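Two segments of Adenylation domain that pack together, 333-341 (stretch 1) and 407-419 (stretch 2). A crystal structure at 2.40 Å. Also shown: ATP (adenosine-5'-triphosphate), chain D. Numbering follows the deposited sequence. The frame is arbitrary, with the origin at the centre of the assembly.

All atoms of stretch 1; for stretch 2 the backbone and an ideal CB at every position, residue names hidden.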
# COMPACT_ATOMS: atom_id res chain seq x y z
N GLU A 333 21.42 -1.35 -11.96
CA GLU A 333 20.09 -1.90 -11.88
C GLU A 333 19.74 -2.27 -10.45
O GLU A 333 19.04 -3.25 -10.21
CB GLU A 333 19.95 -3.11 -12.80
CG GLU A 333 18.73 -3.02 -13.70
CD GLU A 333 18.99 -3.59 -15.08
OE1 GLU A 333 19.42 -4.76 -15.17
OE2 GLU A 333 18.76 -2.85 -16.06
N ASP A 334 20.23 -1.47 -9.50
CA ASP A 334 19.94 -1.70 -8.09
C ASP A 334 18.71 -0.92 -7.60
O ASP A 334 18.44 0.22 -8.02
CB ASP A 334 21.17 -1.34 -7.25
CG ASP A 334 22.12 -2.53 -7.08
OD1 ASP A 334 21.72 -3.50 -6.40
OD2 ASP A 334 23.26 -2.49 -7.61
N SER A 335 17.97 -1.57 -6.71
CA SER A 335 16.79 -0.99 -6.08
C SER A 335 17.10 -0.35 -4.72
O SER A 335 17.04 -1.02 -3.68
CB SER A 335 15.72 -2.06 -5.90
OG SER A 335 14.46 -1.46 -5.66
N VAL A 336 17.41 0.94 -4.72
CA VAL A 336 17.74 1.61 -3.47
C VAL A 336 16.48 2.08 -2.73
O VAL A 336 15.65 2.81 -3.29
CB VAL A 336 18.66 2.81 -3.69
CG1 VAL A 336 19.29 3.26 -2.37
CG2 VAL A 336 19.75 2.45 -4.69
N ILE A 337 16.33 1.63 -1.48
CA ILE A 337 15.19 2.02 -0.65
C ILE A 337 15.66 3.02 0.39
O ILE A 337 14.85 3.65 1.05
CB ILE A 337 14.50 0.80 0.04
CG1 ILE A 337 15.41 0.15 1.09
CG2 ILE A 337 14.07 -0.22 -0.99
CD1 ILE A 337 15.00 -1.26 1.45
N GLY A 338 16.97 3.18 0.52
CA GLY A 338 17.53 4.25 1.34
C GLY A 338 17.69 3.94 2.83
O GLY A 338 18.18 2.87 3.17
N ARG A 339 17.31 4.87 3.69
CA ARG A 339 17.41 4.70 5.15
C ARG A 339 16.07 4.59 5.86
O ARG A 339 15.10 5.18 5.42
CB ARG A 339 18.19 5.86 5.77
CG ARG A 339 19.26 5.42 6.77
CD ARG A 339 20.33 6.49 6.95
NE ARG A 339 21.53 6.13 6.20
CZ ARG A 339 22.00 6.83 5.17
NH1 ARG A 339 21.36 7.93 4.77
NH2 ARG A 339 23.10 6.44 4.54
N PRO A 340 16.01 3.83 6.96
CA PRO A 340 14.81 3.80 7.80
C PRO A 340 14.33 5.20 8.19
O PRO A 340 15.16 6.08 8.40
CB PRO A 340 15.28 3.02 9.03
CG PRO A 340 16.27 2.04 8.45
CD PRO A 340 17.00 2.81 7.37
N LEU A 341 13.02 5.42 8.27
CA LEU A 341 12.51 6.69 8.81
C LEU A 341 13.03 6.95 10.22
O LEU A 341 13.27 6.00 10.96
CB LEU A 341 10.98 6.73 8.81
CG LEU A 341 10.40 6.49 7.41
CD1 LEU A 341 8.88 6.27 7.40
CD2 LEU A 341 10.80 7.65 6.48
N UNK A 407 14.56 -9.38 2.15
CA UNK A 407 16.02 -9.38 2.08
C UNK A 407 16.57 -8.05 1.57
O UNK A 407 16.18 -7.58 0.49
CB UNK A 407 16.50 -10.52 1.18
N UNK A 408 17.48 -7.45 2.34
CA UNK A 408 18.18 -6.22 1.97
C UNK A 408 19.69 -6.30 2.28
O UNK A 408 20.14 -7.20 3.00
CB UNK A 408 17.56 -5.03 2.70
N UNK A 409 20.45 -5.34 1.74
CA UNK A 409 21.86 -5.15 2.11
C UNK A 409 22.15 -3.70 2.44
O UNK A 409 21.52 -2.80 1.90
CB UNK A 409 22.78 -5.62 0.98
N UNK A 410 23.08 -3.48 3.36
CA UNK A 410 23.59 -2.14 3.60
C UNK A 410 24.79 -1.91 2.68
O UNK A 410 25.83 -2.55 2.87
CB UNK A 410 23.97 -1.95 5.07
N UNK A 411 24.62 -1.03 1.68
CA UNK A 411 25.70 -0.66 0.76
C UNK A 411 26.60 0.34 1.46
O UNK A 411 26.16 1.01 2.40
CB UNK A 411 25.15 -0.08 -0.55
N UNK A 412 27.85 0.44 1.01
CA UNK A 412 28.76 1.48 1.49
C UNK A 412 28.10 2.83 1.32
O UNK A 412 27.62 3.16 0.23
CB UNK A 412 30.10 1.44 0.75
N UNK A 413 28.05 3.61 2.40
CA UNK A 413 27.35 4.87 2.37
C UNK A 413 26.14 4.81 3.27
O UNK A 413 25.55 5.84 3.61
CB UNK A 413 26.94 5.23 0.94
N UNK A 414 25.75 3.59 3.65
CA UNK A 414 24.69 3.40 4.62
C UNK A 414 23.28 3.23 4.08
O UNK A 414 22.34 3.05 4.87
CB UNK A 414 24.69 4.59 5.58
N UNK A 415 23.12 3.27 2.75
CA UNK A 415 21.80 3.06 2.13
C UNK A 415 21.39 1.60 2.08
O UNK A 415 22.23 0.72 1.87
CB UNK A 415 21.79 3.63 0.71
N UNK A 416 20.10 1.34 2.23
CA UNK A 416 19.62 -0.01 2.02
C UNK A 416 19.29 -0.23 0.55
O UNK A 416 18.76 0.64 -0.13
CB UNK A 416 18.40 -0.29 2.89
N UNK A 417 19.66 -1.40 0.05
CA UNK A 417 19.29 -1.84 -1.28
C UNK A 417 18.40 -3.07 -1.10
O UNK A 417 18.72 -3.97 -0.33
CB UNK A 417 20.52 -2.14 -2.14
N UNK A 418 17.27 -3.09 -1.80
CA UNK A 418 16.29 -4.15 -1.62
C UNK A 418 16.62 -5.32 -2.54
O UNK A 418 16.79 -5.13 -3.75
CB UNK A 418 14.88 -3.63 -1.89
N UNK A 419 16.68 -6.53 -1.98
CA UNK A 419 17.03 -7.72 -2.76
C UNK A 419 15.82 -8.54 -3.18
O UNK A 419 15.66 -8.87 -4.36
CB UNK A 419 17.98 -8.61 -1.95
PG ATP D . 1.68 -9.33 3.91
O1G ATP D . 3.10 -9.84 4.10
O2G ATP D . 0.62 -10.38 4.05
O3G ATP D . 1.31 -8.12 4.76
PB ATP D . 2.10 -7.57 1.61
O1B ATP D . 3.60 -7.84 1.56
O2B ATP D . 1.38 -7.13 0.38
O3B ATP D . 1.51 -8.92 2.32
PA ATP D . 1.88 -5.00 2.63
O1A ATP D . 2.27 -4.48 4.00
O2A ATP D . 0.73 -4.33 1.90
O3A ATP D . 1.63 -6.57 2.77
O5' ATP D . 3.15 -5.11 1.61
C5' ATP D . 4.51 -4.84 1.95
C4' ATP D . 5.45 -5.67 1.08
O4' ATP D . 5.68 -5.05 -0.17
C3' ATP D . 6.80 -5.96 1.70
O3' ATP D . 6.78 -7.32 2.12
C2' ATP D . 7.81 -5.78 0.60
O2' ATP D . 8.20 -7.06 0.13
C1' ATP D . 7.07 -5.07 -0.52
N9 ATP D . 7.55 -3.67 -0.70
C8 ATP D . 6.94 -2.57 -0.21
N7 ATP D . 7.59 -1.42 -0.54
C5 ATP D . 8.65 -1.79 -1.28
C6 ATP D . 9.75 -1.06 -1.96
N6 ATP D . 9.82 0.28 -1.88
N1 ATP D . 10.67 -1.78 -2.63
C2 ATP D . 10.59 -3.13 -2.66
N3 ATP D . 9.62 -3.87 -2.09
C4 ATP D . 8.63 -3.27 -1.39

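Position 407 lies on a strand, with nothing of stretch 1 within 5.5 Å of its ideal CB. Many residues would suit it. It is L407, which does not touch stretch 1.

At 408 the CB points toward stretch 1, and the ideal CB of 408 is 4.7 Å from I337 CD1. A small or medium apolar side chain would fit, such as valine, isoleucine or alanine. It is V408, whose CG1 meets I337 CD1 at 4.0 Å.

Positions 409 and 410 have no stretch 1 atom near their CB, so the contact sets little limit. They are S409 and R410. S409 OG accepts a hydrogen bond from the side chain of position 419.

At 411 the CB points toward stretch 1, but across open space. A long side chain could reach V336 and the acid of D334, so arginine, lysine or glutamine would do. It is R411. Its NH1 comes within 3.4 Å of V336 CG2. Its NH2 lies 4.2 Å from D334 OD2, too far for a salt bridge.

Position 412 is out of reach and sits inside a type II turn that runs from 411 to 414. Many residues would serve; it is A412.

At 413 phi is 112°, and a CB would jam against the preceding carbonyl O. Glycine is called for, and G413 is found. Its O lies 2.7 Å from R339 NH2, near the guanidinium plane, but the angle is too poor for a hydrogen bond.

At 414 phi is 93°, again calling for glycine. The ideal CB would also clash with R339 NH2 at 2.7 Å. The residue is G414, which leaves room for the arginine end.

At 415 the CB points sideways, 4.0 Å from V336 CG1 and 4.9 Å from R339 NH2. The positive charge favours an acid, though a small polar residue would also fit. It is D415. Its OD1 lies over one face of the R339 guanidinium, making a long salt bridge to NH2 at 3.8 Å by charge alone.

At 416 the backbone pairs with G338: N donates to G338 O at 2.6 Å, and O accepts from I337 N at 3.0 Å and G338 N at 3.2 Å. This shared acceptor lies at a beta bulge. The ideal CB is 3.5 Å from I337 CG1, so leucine, isoleucine or methionine would suit. It is L416; its CB packs on I337 CG1 and its CD1 reaches P340 CD at 4.0 Å.

At 417 the CB shares a sheet face with V336. The ideal CB is 4.0 Å from S335 O and 4.6 Å from D334 OD1, so valine, isoleucine or threonine would suit. It is V417, with CG1 3.4 Å from D334 OD1.

At 418 N donates to S335 O at 2.8 Å. The ideal CB is 3.6 Å from I337 CG2, while ATP lies farther out, so a long or aromatic side chain is plausible. It is Y418: its CB packs on I337 CG2, and ATP C2 lies over one ring face.

At 419 the CB points away, so many residues would suit. Q419 NE2 donates to S409 OG at 2.8 Å.

Stretch 2 (407-419) LVSRRAGGDLVYQ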
# COMPACT_ATOMS: atom_id res chain seq x y z
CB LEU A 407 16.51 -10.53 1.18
CG LEU A 407 15.96 -11.92 1.54
CD1 LEU A 407 16.46 -12.99 0.61
CD2 LEU A 407 16.32 -12.26 2.98
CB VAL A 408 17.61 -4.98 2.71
CG1 VAL A 408 16.11 -4.89 2.55
CG2 VAL A 408 17.97 -5.03 4.18
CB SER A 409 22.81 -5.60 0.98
OG SER A 409 22.28 -5.31 -0.29
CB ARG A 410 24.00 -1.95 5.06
CG ARG A 410 24.72 -0.64 5.29
CD ARG A 410 25.59 -0.63 6.54
NE ARG A 410 26.66 0.35 6.38
CZ ARG A 410 26.95 1.33 7.24
NH1 ARG A 410 26.26 1.47 8.36
NH2 ARG A 410 27.94 2.16 6.97
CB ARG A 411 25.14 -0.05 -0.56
CG ARG A 411 24.97 1.51 -0.54
CD ARG A 411 24.11 2.08 -1.69
NE ARG A 411 24.24 1.32 -2.93
CZ ARG A 411 23.78 1.69 -4.12
NH1 ARG A 411 23.14 2.85 -4.27
NH2 ARG A 411 23.96 0.90 -5.18
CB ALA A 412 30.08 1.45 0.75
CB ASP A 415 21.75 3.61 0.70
CG ASP A 415 21.48 5.08 0.65
OD1 ASP A 415 20.85 5.58 1.59
OD2 ASP A 415 21.87 5.73 -0.34
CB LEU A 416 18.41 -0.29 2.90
CG LEU A 416 18.72 -0.13 4.38
CD1 LEU A 416 17.55 -0.55 5.25
CD2 LEU A 416 19.95 -0.97 4.71
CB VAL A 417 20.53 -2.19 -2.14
CG1 VAL A 417 20.10 -2.71 -3.52
CG2 VAL A 417 21.44 -1.00 -2.27
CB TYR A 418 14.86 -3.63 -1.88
CG TYR A 418 13.81 -4.73 -1.88
CD1 TYR A 418 13.22 -5.15 -0.70
CD2 TYR A 418 13.42 -5.35 -3.06
CE1 TYR A 418 12.27 -6.15 -0.68
CE2 TYR A 418 12.48 -6.34 -3.06
CZ TYR A 418 11.91 -6.75 -1.86
OH TYR A 418 10.96 -7.74 -1.87
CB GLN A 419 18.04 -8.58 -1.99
CG GLN A 419 19.29 -7.81 -1.57
CD GLN A 419 20.14 -7.38 -2.77
OE1 GLN A 419 20.07 -7.97 -3.85
NE2 GLN A 419 20.97 -6.36 -2.57
O HOH W 1 18.67 -4.21 -6.00
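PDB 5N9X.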